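Local coordinates for NADH oxidase (Thermus thermophilus, PDB 6RVB), which is an FAD-containing coenzyme A disulfide reductase that uses NADH as electron donor and works as a dimer, at residues 187-192 / 353-358; 337-342 / 403-408. All blocks are in the same frame, centred on the assembly; numbering follows the deposited sequence.

From the N terminus, the chain first reaches 187-192, the approach to helix 190-202 and its first turn in the nucleotide-binding part. It then runs on into the dimerisation region, through strand 334-340, whose end carries 337-342, and into strand 353-361, where interaction 1 closes a loop of 160 intervening residues. Interaction 2 opens before that loop is shut and closes later, when 403-408 arrives, so the two cross. Both reach one antiparallel sheet: interaction 1 brings the NAD-binding part to strand 353-361, an outer strand of the sheet within this chain, and interaction 2 lays helix 401-409 against strand 334-340. W188 joins them directly, its indole packing on T338.

Interaction 1: residues 187-192 / 353-358; sequences HWDPEV and AKKVFI
The ring of F357 carries the aliphatic stem of E191 on one face: CB stands 3.4 Å above the plane, over the centre, in a CH-pi contact only 13° off the ring normal. CG of E191 follows over the CG side of the ring, while CG2 of V192 approaches CE2 of F357 obliquely. F357 also meets the ring of W374, the two planes about 30° apart. F357 CG is anti to its backbone N (chi1 -178°), and the ring lies against the first turn of helix 190-202. A phenylalanine suits this place because its broad face accepts methylene groups.

E191 bends at chi2, and its carboxylate meets K355. The lysine comes from the other direction, its chain extended beyond CG, and the two meet tip to tip. NZ of K355 gives a hydrogen bond of 3.2 Å to OE1 of E191 on its syn lone pair, forming a salt bridge.

D189 adds another negative charge, with OD1 4.3 Å from K355 NZ and thus beyond a salt bridge. Although D189 stands at the N-cap position of helix 190-202, its carboxylate does not cap that helix and bonds instead to the backbone N atoms of L343 and E344. E376 also touches K355, so the ammonium group lies near several acidic groups, which would probably favour its charged form. Glutamate serves twice here, its methylenes packing on the aromatic face and its carboxylate answering a lysine, so that E191 contributes to the junction of the NAD-binding part with the dimerisation domain by both apolar and ionic means.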
loop_
_atom_site.group_PDB
_atom_site.type_symbol
_atom_site.label_atom_id
_atom_site.label_comp_id
_atom_site.label_asym_id
_atom_site.label_seq_id
_atom_site.Cartn_x
_atom_site.Cartn_y
_atom_site.Cartn_z
ATOM N N HIS A 187 -1.142 -18.229 -15.092
ATOM C CA HIS A 187 -0.012 -17.480 -15.568
ATOM C C HIS A 187 0.823 -17.022 -14.411
ATOM O O HIS A 187 1.798 -16.381 -14.646
ATOM C CB HIS A 187 -0.480 -16.310 -16.420
ATOM C CG HIS A 187 -1.042 -16.733 -17.761
ATOM N ND1 HIS A 187 -2.021 -16.033 -18.453
ATOM C CD2 HIS A 187 -0.739 -17.808 -18.538
ATOM C CE1 HIS A 187 -2.281 -16.655 -19.596
ATOM N NE2 HIS A 187 -1.534 -17.749 -19.653
ATOM N N TRP A 188 0.447 -17.339 -13.166
ATOM C CA TRP A 188 1.273 -17.028 -12.011
ATOM C C TRP A 188 1.577 -18.273 -11.205
ATOM O O TRP A 188 0.755 -19.210 -11.146
ATOM C CB TRP A 188 0.629 -15.982 -11.116
ATOM C CG TRP A 188 1.559 -15.407 -10.174
ATOM C CD1 TRP A 188 1.691 -15.698 -8.897
ATOM C CD2 TRP A 188 2.497 -14.375 -10.434
ATOM N NE1 TRP A 188 2.674 -14.949 -8.297
ATOM C CE2 TRP A 188 3.193 -14.125 -9.244
ATOM C CE3 TRP A 188 2.839 -13.644 -11.565
ATOM C CZ2 TRP A 188 4.215 -13.198 -9.168
ATOM C CZ3 TRP A 188 3.858 -12.745 -11.480
ATOM C CH2 TRP A 188 4.536 -12.537 -10.303
ATOM N N ASP A 189 2.710 -18.241 -10.514
ATOM C CA ASP A 189 3.070 -19.274 -9.540
ATOM C C ASP A 189 1.906 -19.874 -8.747
ATOM O O ASP A 189 0.872 -19.209 -8.540
ATOM C CB ASP A 189 4.094 -18.698 -8.629
ATOM C CG ASP A 189 5.427 -18.633 -9.259
ATOM O OD1 ASP A 189 5.720 -19.418 -10.197
ATOM O OD2 ASP A 189 6.185 -17.806 -8.756
ATOM N N PRO A 190 2.001 -21.172 -8.392
ATOM C CA PRO A 190 0.700 -21.843 -8.142
ATOM C C PRO A 190 0.116 -21.715 -6.742
ATOM O O PRO A 190 -1.008 -22.180 -6.632
ATOM C CB PRO A 190 0.977 -23.296 -8.522
ATOM C CG PRO A 190 2.292 -23.453 -8.259
ATOM C CD PRO A 190 3.011 -22.173 -8.693
ATOM N N GLU A 191 0.841 -21.092 -5.792
ATOM C CA GLU A 191 0.358 -20.784 -4.437
ATOM C C GLU A 191 -0.851 -19.808 -4.550
ATOM O O GLU A 191 -1.841 -19.896 -3.799
ATOM C CB GLU A 191 1.431 -20.126 -3.560
ATOM C CG GLU A 191 2.590 -20.905 -3.089
ATOM C CD GLU A 191 3.796 -21.155 -4.082
ATOM O OE1 GLU A 191 3.619 -21.140 -5.364
ATOM O OE2 GLU A 191 4.928 -21.405 -3.507
ATOM N N VAL A 192 -0.735 -18.850 -5.467
ATOM C CA VAL A 192 -1.793 -17.890 -5.646
ATOM C C VAL A 192 -2.968 -18.604 -6.260
ATOM O O VAL A 192 -4.047 -18.507 -5.752
ATOM C CB VAL A 192 -1.361 -16.655 -6.465
ATOM C CG1 VAL A 192 -2.597 -15.838 -6.915
ATOM C CG2 VAL A 192 -0.434 -15.876 -5.643
ATOM N N ALA A 353 16.729 -18.382 -10.416
ATOM C CA ALA A 353 15.744 -17.798 -9.509
ATOM C C ALA A 353 15.183 -18.655 -8.382
ATOM O O ALA A 353 15.125 -19.818 -8.489
ATOM C CB ALA A 353 14.633 -17.258 -10.319
ATOM N N LYS A 354 14.732 -18.039 -7.318
ATOM C CA LYS A 354 14.169 -18.727 -6.195
ATOM C C LYS A 354 12.907 -17.960 -5.806
ATOM O O LYS A 354 12.760 -16.803 -6.144
ATOM C CB LYS A 354 15.191 -18.776 -5.037
ATOM C CG LYS A 354 16.238 -19.914 -5.175
ATOM C CD LYS A 354 17.249 -19.872 -4.031
ATOM C CE LYS A 354 17.939 -21.214 -3.807
ATOM N NZ LYS A 354 16.976 -22.382 -3.684
ATOM N N LYS A 355 11.984 -18.605 -5.097
ATOM C CA LYS A 355 10.876 -17.893 -4.468
ATOM C C LYS A 355 10.784 -18.039 -2.963
ATOM O O LYS A 355 11.389 -18.931 -2.381
ATOM C CB LYS A 355 9.551 -18.292 -5.083
ATOM C CG LYS A 355 9.052 -19.572 -4.704
ATOM C CD LYS A 355 7.822 -19.897 -5.491
ATOM C CE LYS A 355 7.367 -21.325 -5.315
ATOM N NZ LYS A 355 6.541 -21.615 -6.542
ATOM N N VAL A 356 10.020 -17.164 -2.337
ATOM C CA VAL A 356 9.668 -17.328 -0.976
ATOM C C VAL A 356 8.182 -16.963 -0.864
ATOM O O VAL A 356 7.717 -16.109 -1.600
ATOM C CB VAL A 356 10.611 -16.495 -0.091
ATOM C CG1 VAL A 356 10.218 -15.066 -0.073
ATOM C CG2 VAL A 356 10.456 -16.923 1.257
ATOM N N PHE A 357 7.401 -17.606 -0.006
ATOM C CA PHE A 357 5.938 -17.304 0.005
ATOM C C PHE A 357 5.413 -17.437 1.422
ATOM O O PHE A 357 5.385 -18.547 1.956
ATOM C CB PHE A 357 5.194 -18.297 -0.898
ATOM C CG PHE A 357 3.736 -18.066 -1.010
ATOM C CD1 PHE A 357 2.861 -18.631 -0.117
ATOM C CD2 PHE A 357 3.208 -17.263 -2.036
ATOM C CE1 PHE A 357 1.451 -18.381 -0.184
ATOM C CE2 PHE A 357 1.780 -16.999 -2.127
ATOM C CZ PHE A 357 0.926 -17.559 -1.187
ATOM N N ILE A 358 5.055 -16.315 2.040
ATOM C CA ILE A 358 4.795 -16.315 3.445
ATOM C C ILE A 358 3.379 -15.886 3.651
ATOM O O ILE A 358 2.847 -15.305 2.750
ATOM C CB ILE A 358 5.767 -15.520 4.317
ATOM C CG1 ILE A 358 5.679 -14.063 4.032
ATOM C CG2 ILE A 358 7.058 -15.968 4.085
ATOM C CD1 ILE A 358 4.627 -13.409 4.732
#

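Interaction 2: residues 337-342 / 403-408; sequences ATTGLS and VLAALL
A helix packed on a sheet makes this buried, largely apolar contact: T339 and G340, at the end of strand 334-340, meet L404, A405 and L408 of helix 401-409 within the dimerisation domain. The axes of strand 337-340 and of the helix segment 403-408 run almost parallel, 4° apart, with a closest approach of 8.4 Å.

T339 points toward the helix. Its methyl CG2 lies 4.0 Å from CB of L404 and equally far from CD2 of L408, which it meets tip to tip. OG1 is anti to the backbone N (chi1 -164°) and passes 3.9 Å from CB of A405, while its hydrogen-bonding partner is OG1 of T326. Threonine thus offers a methyl to the leucines and a buried hydroxyl to a polar mate; a valine in its place would probably leave T326 OG1 without that partner.

CD2 of L408 comes within 3.7 Å of CA of G340. The positive phi (76°) there suits glycine, since a CB would press on the preceding carbonyl. On the same helix, A405 packs on D421 and A406 on L420 of the second subunit. A helix laid on an antiparallel sheet, with the partner subunit against the helix, is characteristic of the dimerisation domain of pyridine nucleotide-disulphide oxidoreductases.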
loop_
_atom_site.group_PDB
_atom_site.type_symbol
_atom_site.label_atom_id
_atom_site.label_comp_id
_atom_site.label_asym_id
_atom_site.label_seq_id
_atom_site.Cartn_x
_atom_site.Cartn_y
_atom_site.Cartn_z
ATOM N N ALA A 337 -2.550 -9.276 -6.076
ATOM C CA ALA A 337 -1.715 -8.429 -6.868
ATOM C C ALA A 337 -0.364 -9.033 -7.243
ATOM O O ALA A 337 0.304 -9.609 -6.419
ATOM C CB ALA A 337 -1.566 -7.136 -6.253
ATOM N N THR A 338 0.052 -8.896 -8.484
ATOM C CA THR A 338 1.325 -9.422 -8.921
ATOM C C THR A 338 2.066 -8.304 -9.614
ATOM O O THR A 338 1.468 -7.293 -9.960
ATOM C CB THR A 338 1.160 -10.634 -9.925
ATOM O OG1 THR A 338 0.303 -10.334 -11.072
ATOM C CG2 THR A 338 0.601 -11.773 -9.177
ATOM N N THR A 339 3.358 -8.510 -9.848
ATOM C CA THR A 339 4.238 -7.536 -10.429
ATOM C C THR A 339 5.534 -8.266 -10.782
ATOM O O THR A 339 5.969 -9.194 -10.056
ATOM C CB THR A 339 4.522 -6.390 -9.426
ATOM O OG1 THR A 339 5.050 -5.316 -10.153
ATOM C CG2 THR A 339 5.558 -6.757 -8.272
ATOM N N GLY A 340 6.200 -7.848 -11.854
ATOM C CA GLY A 340 7.432 -8.514 -12.189
ATOM C C GLY A 340 7.175 -9.861 -12.821
ATOM O O GLY A 340 6.095 -10.078 -13.322
ATOM N N LEU A 341 8.177 -10.738 -12.796
ATOM C CA LEU A 341 8.063 -12.161 -13.202
ATOM C C LEU A 341 7.697 -13.107 -12.046
ATOM O O LEU A 341 8.103 -12.942 -10.888
ATOM C CB LEU A 341 9.413 -12.636 -13.782
ATOM C CG LEU A 341 10.305 -11.742 -14.663
ATOM C CD1 LEU A 341 11.603 -12.320 -15.111
ATOM C CD2 LEU A 341 9.535 -11.410 -15.931
ATOM N N SER A 342 6.984 -14.151 -12.372
ATOM C CA SER A 342 6.810 -15.236 -11.447
ATOM C C SER A 342 8.029 -16.133 -11.503
ATOM O O SER A 342 8.729 -16.115 -12.478
ATOM C CB SER A 342 5.699 -16.091 -11.941
ATOM O OG SER A 342 6.126 -16.781 -13.111
ATOM N N VAL A 403 5.115 -1.267 -3.463
ATOM C CA VAL A 403 6.454 -1.179 -2.969
ATOM C C VAL A 403 7.412 -1.960 -3.858
ATOM O O VAL A 403 8.465 -1.460 -4.254
ATOM C CB VAL A 403 6.599 -1.655 -1.527
ATOM C CG1 VAL A 403 8.102 -1.632 -1.138
ATOM C CG2 VAL A 403 5.909 -0.674 -0.646
ATOM N N LEU A 404 7.032 -3.182 -4.208
ATOM C CA LEU A 404 7.900 -4.022 -4.980
ATOM C C LEU A 404 8.017 -3.476 -6.358
ATOM O O LEU A 404 9.099 -3.537 -6.918
ATOM C CB LEU A 404 7.371 -5.430 -5.022
ATOM C CG LEU A 404 7.120 -6.166 -3.723
ATOM C CD1 LEU A 404 6.381 -7.444 -4.112
ATOM C CD2 LEU A 404 8.438 -6.426 -3.103
ATOM N N ALA A 405 6.941 -2.924 -6.914
ATOM C CA ALA A 405 7.085 -2.238 -8.184
ATOM C C ALA A 405 8.069 -1.091 -8.072
ATOM O O ALA A 405 8.889 -0.905 -8.966
ATOM C CB ALA A 405 5.814 -1.771 -8.709
ATOM N N ALA A 406 8.065 -0.328 -6.988
ATOM C CA ALA A 406 9.121 0.701 -6.854
ATOM C C ALA A 406 10.550 0.110 -6.931
ATOM O O ALA A 406 11.419 0.656 -7.569
ATOM C CB ALA A 406 8.961 1.429 -5.644
ATOM N N LEU A 407 10.781 -1.027 -6.269
ATOM C CA LEU A 407 12.075 -1.686 -6.246
ATOM C C LEU A 407 12.437 -2.285 -7.582
ATOM O O LEU A 407 13.510 -2.080 -8.075
ATOM C CB LEU A 407 12.130 -2.726 -5.143
ATOM C CG LEU A 407 12.129 -2.160 -3.720
ATOM C CD1 LEU A 407 11.876 -3.220 -2.772
ATOM C CD2 LEU A 407 13.435 -1.580 -3.427
ATOM N N LEU A 408 11.530 -3.006 -8.183
ATOM C CA LEU A 408 11.723 -3.480 -9.521
ATOM C C LEU A 408 12.172 -2.420 -10.513
ATOM O O LEU A 408 12.801 -2.727 -11.539
ATOM C CB LEU A 408 10.433 -4.133 -9.991
ATOM C CG LEU A 408 10.399 -5.649 -10.209
ATOM C CD1 LEU A 408 11.260 -6.328 -9.275
ATOM C CD2 LEU A 408 9.089 -6.057 -9.969
#